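Local coordinates for Glyoxalase/Bleomycin resistance protein/dioxygenase domain (Frankia sp., PDB 2RK0) that is of unconfirmed function but belongs to the glyoxalase/bleomycin resistance/dioxygenase superfamily, whose members include metal-dependent enzymes and antibiotic-binding proteins, at residues 35-43 against 53-61. Residues are numbered along the deposited sequence; the frame is centred on the assembly and turned at random.
Sequences GRGDTTSFA and IVLREHDGG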
loop_
_atom_site.group_PDB
_atom_site.type_symbol
_atom_site.label_atom_id
_atom_site.label_comp_id
_atom_site.label_asym_id
_atom_site.label_seq_id
_atom_site.Cartn_x
_atom_site.Cartn_y
_atom_site.Cartn_z
ATOM N N GLY A 35 -11.552 -14.525 -8.707
ATOM C CA GLY A 35 -12.727 -14.352 -9.522
ATOM C C GLY A 35 -12.539 -13.471 -10.728
ATOM O O GLY A 35 -11.421 -13.183 -11.166
ATOM N N ARG A 36 -13.668 -13.029 -11.257
ATOM C CA ARG A 36 -13.693 -12.190 -12.431
ATOM C C ARG A 36 -14.475 -10.924 -12.120
ATOM O O ARG A 36 -15.518 -10.967 -11.467
ATOM C CB ARG A 36 -14.350 -12.967 -13.572
ATOM C CG ARG A 36 -14.503 -12.207 -14.860
ATOM C CD ARG A 36 -13.164 -11.865 -15.471
ATOM N NE ARG A 36 -13.351 -10.983 -16.613
ATOM C CZ ARG A 36 -12.369 -10.402 -17.288
ATOM N NH1 ARG A 36 -11.104 -10.605 -16.939
ATOM N NH2 ARG A 36 -12.654 -9.617 -18.314
ATOM N N GLY A 37 -13.943 -9.793 -12.562
ATOM C CA GLY A 37 -14.617 -8.528 -12.352
ATOM C C GLY A 37 -15.089 -8.077 -13.716
ATOM O O GLY A 37 -15.097 -8.871 -14.658
ATOM N N ASP A 38 -15.480 -6.815 -13.836
ATOM C CA ASP A 38 -15.935 -6.291 -15.117
ATOM C C ASP A 38 -14.827 -6.384 -16.171
ATOM O O ASP A 38 -14.992 -7.032 -17.205
ATOM C CB ASP A 38 -16.379 -4.832 -14.952
ATOM C CG ASP A 38 -16.664 -4.151 -16.282
ATOM O OD1 ASP A 38 -17.398 -4.732 -17.109
ATOM O OD2 ASP A 38 -16.153 -3.029 -16.491
ATOM N N THR A 39 -13.695 -5.741 -15.900
ATOM C CA THR A 39 -12.571 -5.747 -16.827
ATOM C C THR A 39 -11.308 -6.326 -16.194
ATOM O O THR A 39 -10.200 -6.103 -16.691
ATOM C CB THR A 39 -12.243 -4.333 -17.287
ATOM O OG1 THR A 39 -11.940 -3.529 -16.140
ATOM C CG2 THR A 39 -13.419 -3.728 -18.037
ATOM N N THR A 40 -11.473 -7.069 -15.106
ATOM C CA THR A 40 -10.325 -7.643 -14.414
ATOM C C THR A 40 -10.540 -9.063 -13.904
ATOM O O THR A 40 -11.665 -9.557 -13.839
ATOM C CB THR A 40 -9.943 -6.802 -13.175
ATOM O OG1 THR A 40 -11.072 -6.725 -12.290
ATOM C CG2 THR A 40 -9.507 -5.396 -13.578
ATOM N N SER A 41 -9.427 -9.699 -13.551
ATOM C CA SER A 41 -9.403 -11.031 -12.959
ATOM C C SER A 41 -8.726 -10.732 -11.626
ATOM O O SER A 41 -7.795 -9.929 -11.576
ATOM C CB SER A 41 -8.525 -11.994 -13.763
ATOM O OG SER A 41 -9.049 -12.220 -15.060
ATOM N N PHE A 42 -9.183 -11.352 -10.547
ATOM C CA PHE A 42 -8.580 -11.081 -9.255
ATOM C C PHE A 42 -8.401 -12.339 -8.423
ATOM O O PHE A 42 -9.018 -13.377 -8.683
ATOM C CB PHE A 42 -9.443 -10.080 -8.486
ATOM C CG PHE A 42 -10.712 -10.673 -7.953
ATOM C CD1 PHE A 42 -10.703 -11.425 -6.782
ATOM C CD2 PHE A 42 -11.911 -10.520 -8.644
ATOM C CE1 PHE A 42 -11.868 -12.020 -6.302
ATOM C CE2 PHE A 42 -13.087 -11.112 -8.175
ATOM C CZ PHE A 42 -13.064 -11.864 -7.001
ATOM N N ALA A 43 -7.538 -12.226 -7.424
ATOM C CA ALA A 43 -7.264 -13.307 -6.495
ATOM C C ALA A 43 -7.027 -12.631 -5.157
ATOM O O ALA A 43 -6.106 -11.826 -5.007
ATOM C CB ALA A 43 -6.027 -14.092 -6.923
ATOM N N ILE A 53 -4.258 -9.058 0.777
ATOM C CA ILE A 53 -3.716 -8.519 -0.456
ATOM C C ILE A 53 -4.482 -9.102 -1.629
ATOM O O ILE A 53 -4.588 -10.324 -1.780
ATOM C CB ILE A 53 -2.227 -8.857 -0.638
ATOM C CG1 ILE A 53 -1.403 -8.150 0.431
ATOM C CG2 ILE A 53 -1.762 -8.421 -2.030
ATOM C CD1 ILE A 53 0.063 -8.420 0.328
ATOM N N VAL A 54 -5.023 -8.218 -2.456
ATOM C CA VAL A 54 -5.767 -8.647 -3.623
ATOM C C VAL A 54 -4.908 -8.364 -4.848
ATOM O O VAL A 54 -4.414 -7.253 -5.021
ATOM C CB VAL A 54 -7.104 -7.885 -3.758
ATOM C CG1 VAL A 54 -7.894 -8.434 -4.940
ATOM C CG2 VAL A 54 -7.916 -8.007 -2.455
ATOM N N LEU A 55 -4.706 -9.390 -5.671
ATOM C CA LEU A 55 -3.925 -9.261 -6.897
ATOM C C LEU A 55 -4.950 -9.063 -8.003
ATOM O O LEU A 55 -5.941 -9.788 -8.076
ATOM C CB LEU A 55 -3.099 -10.528 -7.138
ATOM C CG LEU A 55 -2.166 -10.894 -5.975
ATOM C CD1 LEU A 55 -1.386 -12.168 -6.274
ATOM C CD2 LEU A 55 -1.210 -9.746 -5.728
ATOM N N ARG A 56 -4.721 -8.082 -8.867
ATOM C CA ARG A 56 -5.685 -7.807 -9.919
ATOM C C ARG A 56 -5.068 -7.601 -11.305
ATOM O O ARG A 56 -4.190 -6.757 -11.493
ATOM C CB ARG A 56 -6.507 -6.582 -9.508
ATOM C CG ARG A 56 -7.753 -6.335 -10.331
ATOM C CD ARG A 56 -8.631 -5.288 -9.654
ATOM N NE ARG A 56 -9.210 -5.787 -8.409
ATOM C CZ ARG A 56 -10.337 -6.492 -8.338
ATOM N NH1 ARG A 56 -11.019 -6.779 -9.440
ATOM N NH2 ARG A 56 -10.783 -6.917 -7.167
ATOM N N GLU A 57 -5.535 -8.385 -12.269
ATOM C CA GLU A 57 -5.049 -8.275 -13.636
ATOM C C GLU A 57 -6.123 -7.593 -14.473
ATOM O O GLU A 57 -7.255 -8.066 -14.533
ATOM C CB GLU A 57 -4.757 -9.649 -14.229
ATOM C CG GLU A 57 -3.986 -9.583 -15.539
ATOM C CD GLU A 57 -3.879 -10.930 -16.232
ATOM O OE1 GLU A 57 -3.740 -11.955 -15.529
ATOM O OE2 GLU A 57 -3.919 -10.960 -17.479
ATOM N N HIS A 58 -5.759 -6.482 -15.111
ATOM C CA HIS A 58 -6.671 -5.718 -15.956
ATOM C C HIS A 58 -6.591 -6.211 -17.404
ATOM O O HIS A 58 -5.502 -6.322 -17.965
ATOM C CB HIS A 58 -6.304 -4.231 -15.884
ATOM C CG HIS A 58 -6.523 -3.620 -14.533
ATOM N ND1 HIS A 58 -7.627 -2.849 -14.235
ATOM C CD2 HIS A 58 -5.802 -3.699 -13.390
ATOM C CE1 HIS A 58 -7.576 -2.481 -12.968
ATOM N NE2 HIS A 58 -6.479 -2.983 -12.433
ATOM N N ASP A 59 -7.737 -6.516 -18.009
ATOM C CA ASP A 59 -7.732 -7.003 -19.389
ATOM C C ASP A 59 -6.973 -6.045 -20.293
ATOM O O ASP A 59 -6.296 -6.470 -21.224
ATOM C CB ASP A 59 -9.149 -7.150 -19.934
ATOM C CG ASP A 59 -10.028 -8.020 -19.067
ATOM O OD1 ASP A 59 -9.510 -8.947 -18.411
ATOM O OD2 ASP A 59 -11.252 -7.771 -19.065
ATOM N N GLY A 60 -7.095 -4.752 -20.016
ATOM C CA GLY A 60 -6.418 -3.755 -20.822
ATOM C C GLY A 60 -5.135 -3.237 -20.201
ATOM O O GLY A 60 -4.697 -2.121 -20.501
ATOM N N GLY A 61 -4.528 -4.035 -19.327
ATOM C CA GLY A 61 -3.287 -3.614 -18.706
ATOM C C GLY A 61 -2.109 -4.342 -19.324
ATOM O O GLY A 61 -2.212 -4.883 -20.424
HETATM O O HOH W 1 -9.592 -2.432 -16.133
HETATM O O HOH W 2 -6.326 -13.737 -15.253
#
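Ser41 and Glu57 form a hydrogen-bonded antiparallel pair, with Ser41 N to Glu57 O at 2.9 Å and Glu57 N to Ser41 O at 2.8 Å. Ala43 and Leu55 form the next such pair. Beyond the strand, Asp59 N adds a nearly straight bond to Thr39 O (2.8 Å).

The salt bridge lies at the open end of this ladder. Arg36 and Asp59 reach each other from opposite directions, guanidinium and carboxylate nearly coplanar (16°). Arg36 NH1 meets the syn lone pair of Asp59 OD1 at 2.7 Å. NH1 also donates to Ser41 OG, again in the guanidinium plane. Two partners thus help fix the rotation of this group.

On the face that carries Thr40, Phe42, Arg56 and His58, Thr40 OG1 sits between its backbone N and carbonyl carbon (chi1 58°). There it accepts a bond from Arg56 NH1 (2.9 Å) at the guanidinium edge. Phe42 CB lies over the rim of one face of that guanidinium. Thr40 CG2 makes a CH-pi contact over the His58 ring, 3.5 Å from its centroid. A water links His58 ND1 to Thr39 OG1.

His58 NE2 is hydrogen-bonded to Asp74 of the second subunit, so this face borders the dimer partner. Strands 40-46 and 52-58 form the hairpin that ends a beta-alpha-beta-beta-beta module of the vicinal oxygen chelate fold, flanked by strands 30-36 and 6-12. Ser41, Ala43 and Leu55 pack on Leu16 of helix 16-27, whose first turn also binds Glu57 OE1 through Leu16 N.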